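Local atomic coordinates of 16S rRNA methyltransferase (Streptomyces sp. DSM 40477, PDB entry 3MQ2), a protein that methylates N1 of adenine 1408 in 16S rRNA, using S-adenosyl-L-methionine, and so confers resistance to aminoglycosides such as kanamycin and apramycin. Residues 104-109 against 139-144; 183-188 against 204-209. All coordinates share one frame; numbering follows the deposited sequence.

Both contacts belong to the seven-stranded sheet, whose order 3-2-1-4-5-7-6 is that of a Rossmann-like methyltransferase: interaction 1 in its interior, interaction 2 at the margin formed by strand 176-184. Interaction 1 joins strands 99-105 and 134-141 where they end beside S-adenosyl-L-homocysteine; interaction 2 joins the end of strand 176-184 to the loop entering the reversed strand 209-216. Their centres are about 13 Å apart, and 139-144 touches 204-209 directly. H143 NE2 lies 2.7 Å from D208 OD1 and L142 N 2.8 Å from D208 O, both probable hydrogen bonds. V209 belongs to interaction 2, yet its side chain is about 4 Å from that of M106 and about 9 Å from the ligand.

Interaction 1: 104-109 against 139-144; sequences VLMPWG and ALNLHA. With SAH (S-adenosyl-L-homocysteine), chain C.
The side chain of M106 bends at both chi2 and chi3 (-73°), the last turn carrying CE to the side chain of N141, whose CG stands anti to its own backbone N (chi1 -178°). The two side chains cross obliquely: M106 CE rests 3.6 Å from N141 CB, with N141 CG and ND2 only slightly farther. Just before this contact the strands pair in parallel. A139 N donates to V104 O at 2.9 Å, and M106 N returns a bond of 2.8 Å to A139 O, so A139 spans L105 on both sides. L105 CD2 packs on A139 CB at 3.9 Å, on the face of the sheet that both side chains share. Beyond M106 the backbones separate, and a water bridges them, donating to P107 O and accepting from N141 N at 2.8 Å. N141 OD1 turns back to accept H143 N at 2.9 Å, an Asx turn in which the donor sits above the amide plane. W196 and L200 of helix 196-200 cover the M106 side chain. While M106 N is spent on the neighbouring strand, L105 O accepts the amino nitrogen of S-adenosyl-L-homocysteine at 2.8 Å. Strand pairing thus fixes the backbone that, with the W108 indole beside SD and C5', lines the cofactor pocket, and would place the same carbonyl against the ammonium group of S-adenosyl-L-methionine.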
loop_
_atom_site.group_PDB
_atom_site.type_symbol
_atom_site.label_atom_id
_atom_site.label_comp_id
_atom_site.label_asym_id
_atom_site.label_seq_id
_atom_site.Cartn_x
_atom_site.Cartn_y
_atom_site.Cartn_z
ATOM N N VAL A 104 0.196 -0.104 -2.695
ATOM C CA VAL A 104 1.347 0.680 -2.257
ATOM C C VAL A 104 1.156 2.066 -2.841
ATOM O O VAL A 104 1.337 2.261 -4.049
ATOM C CB VAL A 104 2.677 0.113 -2.778
ATOM C CG1 VAL A 104 3.862 0.987 -2.275
ATOM C CG2 VAL A 104 2.859 -1.336 -2.325
ATOM N N LEU A 105 0.775 3.027 -2.006
ATOM C CA LEU A 105 0.357 4.327 -2.537
ATOM C C LEU A 105 1.337 5.432 -2.169
ATOM O O LEU A 105 1.633 5.639 -1.005
ATOM C CB LEU A 105 -1.046 4.692 -2.041
ATOM C CG LEU A 105 -2.158 3.661 -2.241
ATOM C CD1 LEU A 105 -3.498 4.266 -1.839
ATOM C CD2 LEU A 105 -2.206 3.190 -3.682
ATOM N N MET A 106 1.831 6.140 -3.175
ATOM C CA MET A 106 2.754 7.264 -2.964
ATOM C C MET A 106 3.969 6.919 -2.114
ATOM O O MET A 106 4.293 7.656 -1.186
ATOM C CB MET A 106 2.027 8.449 -2.306
ATOM C CG MET A 106 0.580 8.584 -2.684
ATOM S SD MET A 106 0.472 8.982 -4.429
ATOM C CE MET A 106 1.018 10.687 -4.377
ATOM N N PRO A 107 4.671 5.821 -2.438
ATOM C CA PRO A 107 5.803 5.442 -1.591
ATOM C C PRO A 107 6.964 6.421 -1.706
ATOM O O PRO A 107 7.139 7.083 -2.736
ATOM C CB PRO A 107 6.211 4.077 -2.154
ATOM C CG PRO A 107 5.829 4.168 -3.609
ATOM C CD PRO A 107 4.512 4.904 -3.584
ATOM N N TRP A 108 7.747 6.511 -0.636
ATOM C CA TRP A 108 9.053 7.150 -0.701
ATOM C C TRP A 108 10.026 6.338 0.146
ATOM O O TRP A 108 9.630 5.346 0.766
ATOM C CB TRP A 108 9.002 8.630 -0.271
ATOM C CG TRP A 108 8.523 8.924 1.135
ATOM C CD1 TRP A 108 7.234 9.147 1.540
ATOM C CD2 TRP A 108 9.342 9.068 2.302
ATOM N NE1 TRP A 108 7.207 9.412 2.899
ATOM C CE2 TRP A 108 8.486 9.361 3.384
ATOM C CE3 TRP A 108 10.720 8.982 2.536
ATOM C CZ2 TRP A 108 8.962 9.563 4.685
ATOM C CZ3 TRP A 108 11.193 9.175 3.834
ATOM C CH2 TRP A 108 10.313 9.471 4.887
ATOM N N GLY A 109 11.292 6.737 0.152
ATOM C CA GLY A 109 12.284 6.014 0.931
ATOM C C GLY A 109 12.529 4.630 0.367
ATOM O O GLY A 109 12.443 4.421 -0.840
ATOM N N ALA A 139 0.942 3.065 -6.770
ATOM C CA ALA A 139 0.674 4.394 -7.306
ATOM C C ALA A 139 1.906 5.233 -7.042
ATOM O O ALA A 139 2.173 5.628 -5.902
ATOM C CB ALA A 139 -0.545 4.997 -6.660
ATOM N N LEU A 140 2.683 5.467 -8.093
ATOM C CA LEU A 140 3.939 6.191 -7.937
ATOM C C LEU A 140 3.686 7.688 -7.888
ATOM O O LEU A 140 2.987 8.229 -8.734
ATOM C CB LEU A 140 4.879 5.893 -9.099
ATOM C CG LEU A 140 5.396 4.469 -9.235
ATOM C CD1 LEU A 140 6.310 4.378 -10.445
ATOM C CD2 LEU A 140 6.127 4.022 -7.961
ATOM N N ASN A 141 4.254 8.343 -6.880
ATOM C CA ASN A 141 4.260 9.801 -6.826
ATOM C C ASN A 141 5.391 10.281 -7.717
ATOM O O ASN A 141 6.570 10.118 -7.382
ATOM C CB ASN A 141 4.496 10.259 -5.387
ATOM C CG ASN A 141 4.470 11.774 -5.237
ATOM O OD1 ASN A 141 4.500 12.516 -6.220
ATOM N ND2 ASN A 141 4.434 12.239 -3.986
ATOM N N LEU A 142 5.037 10.860 -8.861
ATOM C CA LEU A 142 6.026 11.243 -9.853
ATOM C C LEU A 142 6.911 12.408 -9.373
ATOM O O LEU A 142 7.961 12.681 -9.951
ATOM C CB LEU A 142 5.335 11.546 -11.188
ATOM C CG LEU A 142 4.612 10.353 -11.821
ATOM C CD1 LEU A 142 3.669 10.809 -12.931
ATOM C CD2 LEU A 142 5.606 9.316 -12.345
ATOM N N HIS A 143 6.521 13.054 -8.276
ATOM C CA HIS A 143 7.340 14.134 -7.744
ATOM C C HIS A 143 8.654 13.631 -7.163
ATOM O O HIS A 143 9.551 14.423 -6.869
ATOM C CB HIS A 143 6.551 14.999 -6.752
ATOM C CG HIS A 143 5.467 15.782 -7.410
ATOM N ND1 HIS A 143 5.612 17.109 -7.759
ATOM C CD2 HIS A 143 4.238 15.410 -7.846
ATOM C CE1 HIS A 143 4.511 17.526 -8.360
ATOM N NE2 HIS A 143 3.667 16.510 -8.434
ATOM N N ALA A 144 8.779 12.314 -7.039
ATOM C CA ALA A 144 10.048 11.718 -6.649
ATOM C C ALA A 144 11.088 11.969 -7.736
ATOM O O ALA A 144 12.268 11.687 -7.549
ATOM C CB ALA A 144 9.880 10.207 -6.396
HETATM N N SAH C . 0.249 5.645 1.425
HETATM C CA SAH C . 0.080 6.738 2.368
HETATM C CB SAH C . 1.430 7.254 2.862
HETATM C CG SAH C . 2.472 7.441 1.765
HETATM S SD SAH C . 3.893 8.395 2.355
HETATM C C SAH C . -0.700 7.854 1.703
HETATM O O SAH C . -1.062 8.843 2.342
HETATM O OXT SAH C . -0.972 7.778 0.505
HETATM C "C5'" SAH C . 4.863 6.868 2.267
HETATM C "C4'" SAH C . 4.768 6.060 3.557
HETATM O "O4'" SAH C . 5.524 4.876 3.413
HETATM C "C3'" SAH C . 5.346 6.791 4.770
HETATM O "O3'" SAH C . 4.401 6.775 5.811
HETATM C "C2'" SAH C . 6.546 5.986 5.217
HETATM O "O2'" SAH C . 6.614 5.906 6.630
HETATM C "C1'" SAH C . 6.250 4.633 4.603
HETATM N N9 SAH C . 7.442 3.839 4.281
HETATM C C8 SAH C . 8.554 4.196 3.564
HETATM N N7 SAH C . 9.385 3.118 3.514
HETATM C C5 SAH C . 8.795 2.094 4.185
HETATM C C6 SAH C . 9.179 0.787 4.449
HETATM N N6 SAH C . 10.341 0.316 4.003
HETATM N N1 SAH C . 8.334 -0.023 5.171
HETATM C C2 SAH C . 7.124 0.448 5.635
HETATM N N3 SAH C . 6.744 1.747 5.384
HETATM C C4 SAH C . 7.574 2.539 4.663
HETATM O O HOH W 1 6.361 7.331 -5.368
#

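Interaction 2: 183-188 against 204-209; sequences YLEPEE and RDRFDV
V209 O takes the backbone N of L184 in a nearly straight bond (3.0 Å, 170° at the hydrogen), while Y183 CA adds a C-H...O contact at 3.5 Å and the edge of the Y183 ring lies near it in plane. A water continues the link between the backbones, donating to L184 O and accepting from D208 N at 2.7 Å. F207 packs beside these backbone links. Y183 CB stands over the centre of its ring, a CH-pi contact 3.5 Å from the centroid; the two aromatic planes are almost parallel (7°) but displaced, with little of one ring over the other. The opposite face of F207 carries R206 NH1, 3.3 Å above the plane and toward the rim, so the phenyl is clasped between a methylene and a guanidinium. E185 closes the edge, its CD meeting F207 CE1. The bend at chi2 (-80°) brings E185 CD to the R206 guanidinium, and the two oxygens meet it end-on: NH1 holds OE1 at 2.9 Å and NH2 holds OE2 at 3.0 Å, the latter on the syn lone pair. E185 is also the N-cap of helix 186-191, and E188 OE2 accepts its backbone N at 2.8 Å, the half of a capping box made by the third helical residue. L184 CD1 also meets V209 CG1, and V189 touches both residues. The two-pronged salt bridge would leave little net charge beside the phenyl, and together with the aromatic packing it ties the strand-to-helix turn to the loop entering strand 209-216 at the protein surface.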
loop_
_atom_site.group_PDB
_atom_site.type_symbol
_atom_site.label_atom_id
_atom_site.label_comp_id
_atom_site.label_asym_id
_atom_site.label_seq_id
_atom_site.Cartn_x
_atom_site.Cartn_y
_atom_site.Cartn_z
ATOM N N TYR A 183 -1.427 7.145 -16.166
ATOM C CA TYR A 183 -1.484 8.318 -15.320
ATOM C C TYR A 183 -2.860 8.400 -14.667
ATOM O O TYR A 183 -3.879 8.040 -15.281
ATOM C CB TYR A 183 -1.260 9.577 -16.148
ATOM C CG TYR A 183 0.144 9.788 -16.657
ATOM C CD1 TYR A 183 1.227 9.842 -15.788
ATOM C CD2 TYR A 183 0.379 9.972 -18.014
ATOM C CE1 TYR A 183 2.513 10.058 -16.262
ATOM C CE2 TYR A 183 1.656 10.194 -18.496
ATOM C CZ TYR A 183 2.719 10.241 -17.619
ATOM O OH TYR A 183 3.986 10.461 -18.099
ATOM N N LEU A 184 -2.885 8.856 -13.418
ATOM C CA LEU A 184 -4.134 9.126 -12.722
ATOM C C LEU A 184 -4.366 10.625 -12.686
ATOM O O LEU A 184 -3.451 11.390 -12.363
ATOM C CB LEU A 184 -4.080 8.606 -11.282
ATOM C CG LEU A 184 -4.016 7.098 -11.062
ATOM C CD1 LEU A 184 -4.232 6.846 -9.583
ATOM C CD2 LEU A 184 -5.061 6.378 -11.901
ATOM N N GLU A 185 -5.583 11.047 -13.023
ATOM C CA GLU A 185 -5.966 12.451 -12.855
ATOM C C GLU A 185 -5.935 12.799 -11.376
ATOM O O GLU A 185 -6.114 11.923 -10.529
ATOM C CB GLU A 185 -7.387 12.671 -13.360
ATOM C CG GLU A 185 -7.573 12.371 -14.812
ATOM C CD GLU A 185 -7.105 13.505 -15.698
ATOM O OE1 GLU A 185 -6.684 14.549 -15.163
ATOM O OE2 GLU A 185 -7.166 13.344 -16.933
ATOM N N PRO A 186 -5.704 14.077 -11.053
ATOM C CA PRO A 186 -5.688 14.514 -9.651
ATOM C C PRO A 186 -6.970 14.123 -8.923
ATOM O O PRO A 186 -6.916 13.801 -7.730
ATOM C CB PRO A 186 -5.585 16.040 -9.771
ATOM C CG PRO A 186 -4.813 16.234 -11.026
ATOM C CD PRO A 186 -5.309 15.161 -11.968
ATOM N N GLU A 187 -8.102 14.150 -9.621
ATOM C CA GLU A 187 -9.362 13.740 -9.011
ATOM C C GLU A 187 -9.385 12.245 -8.676
ATOM O O GLU A 187 -10.011 11.837 -7.694
ATOM C CB GLU A 187 -10.558 14.137 -9.888
ATOM C CG GLU A 187 -10.766 15.639 -9.985
ATOM C CD GLU A 187 -9.745 16.317 -10.889
ATOM O OE1 GLU A 187 -9.150 15.624 -11.743
ATOM O OE2 GLU A 187 -9.546 17.544 -10.747
ATOM N N GLU A 188 -8.691 11.441 -9.478
ATOM C CA GLU A 188 -8.609 9.997 -9.238
ATOM C C GLU A 188 -7.710 9.703 -8.044
ATOM O O GLU A 188 -8.007 8.834 -7.218
ATOM C CB GLU A 188 -8.120 9.257 -10.493
ATOM C CG GLU A 188 -9.146 9.252 -11.627
ATOM C CD GLU A 188 -8.630 8.634 -12.918
ATOM O OE1 GLU A 188 -9.363 7.822 -13.523
ATOM O OE2 GLU A 188 -7.508 8.974 -13.347
ATOM N N ARG A 204 1.107 22.118 -10.233
ATOM C CA ARG A 204 0.700 22.661 -11.515
ATOM C C ARG A 204 0.979 21.660 -12.635
ATOM O O ARG A 204 0.734 21.949 -13.805
ATOM C CB ARG A 204 1.432 23.972 -11.789
ATOM C CG ARG A 204 1.086 25.092 -10.814
ATOM C CD ARG A 204 -0.188 25.811 -11.243
ATOM N NE ARG A 204 -1.314 25.494 -10.376
ATOM C CZ ARG A 204 -2.546 25.961 -10.550
ATOM N NH1 ARG A 204 -2.819 26.766 -11.567
ATOM N NH2 ARG A 204 -3.508 25.616 -9.705
ATOM N N ASP A 205 1.479 20.478 -12.272
ATOM C CA ASP A 205 1.770 19.457 -13.270
ATOM C C ASP A 205 0.485 18.839 -13.825
ATOM O O ASP A 205 -0.540 18.817 -13.153
ATOM C CB ASP A 205 2.711 18.382 -12.702
ATOM C CG ASP A 205 4.065 18.958 -12.315
ATOM O OD1 ASP A 205 4.504 19.931 -12.968
ATOM O OD2 ASP A 205 4.689 18.458 -11.356
ATOM N N ARG A 206 0.549 18.336 -15.050
ATOM C CA ARG A 206 -0.615 17.696 -15.659
ATOM C C ARG A 206 -1.064 16.489 -14.847
ATOM O O ARG A 206 -2.246 16.343 -14.552
ATOM C CB ARG A 206 -0.320 17.276 -17.101
ATOM C CG ARG A 206 -1.513 16.629 -17.807
ATOM C CD ARG A 206 -2.724 17.566 -17.880
ATOM N NE ARG A 206 -3.874 16.866 -18.449
ATOM C CZ ARG A 206 -4.717 16.118 -17.742
ATOM N NH1 ARG A 206 -4.551 15.978 -16.425
ATOM N NH2 ARG A 206 -5.720 15.499 -18.348
ATOM N N PHE A 207 -0.107 15.628 -14.500
ATOM C CA PHE A 207 -0.362 14.468 -13.661
ATOM C C PHE A 207 0.706 14.391 -12.595
ATOM O O PHE A 207 1.856 14.755 -12.834
ATOM C CB PHE A 207 -0.292 13.179 -14.470
ATOM C CG PHE A 207 -1.360 13.051 -15.506
ATOM C CD1 PHE A 207 -2.682 12.871 -15.140
ATOM C CD2 PHE A 207 -1.029 13.069 -16.850
ATOM C CE1 PHE A 207 -3.674 12.738 -16.115
ATOM C CE2 PHE A 207 -2.009 12.929 -17.828
ATOM C CZ PHE A 207 -3.332 12.757 -17.449
ATOM N N ASP A 208 0.323 13.886 -11.430
ATOM C CA ASP A 208 1.253 13.722 -10.324
ATOM C C ASP A 208 1.541 12.265 -10.030
ATOM O O ASP A 208 2.491 11.965 -9.321
ATOM C CB ASP A 208 0.665 14.333 -9.062
ATOM C CG ASP A 208 0.379 15.797 -9.220
ATOM O OD1 ASP A 208 1.269 16.498 -9.731
ATOM O OD2 ASP A 208 -0.723 16.235 -8.837
ATOM N N VAL A 209 0.705 11.368 -10.552
ATOM C CA VAL A 209 0.762 9.965 -10.147
ATOM C C VAL A 209 0.675 9.040 -11.351
ATOM O O VAL A 209 -0.097 9.287 -12.282
ATOM C CB VAL A 209 -0.387 9.644 -9.177
ATOM C CG1 VAL A 209 -0.484 8.138 -8.907
ATOM C CG2 VAL A 209 -0.219 10.417 -7.874
HETATM O O HOH W 2 -2.231 13.260 -10.729
#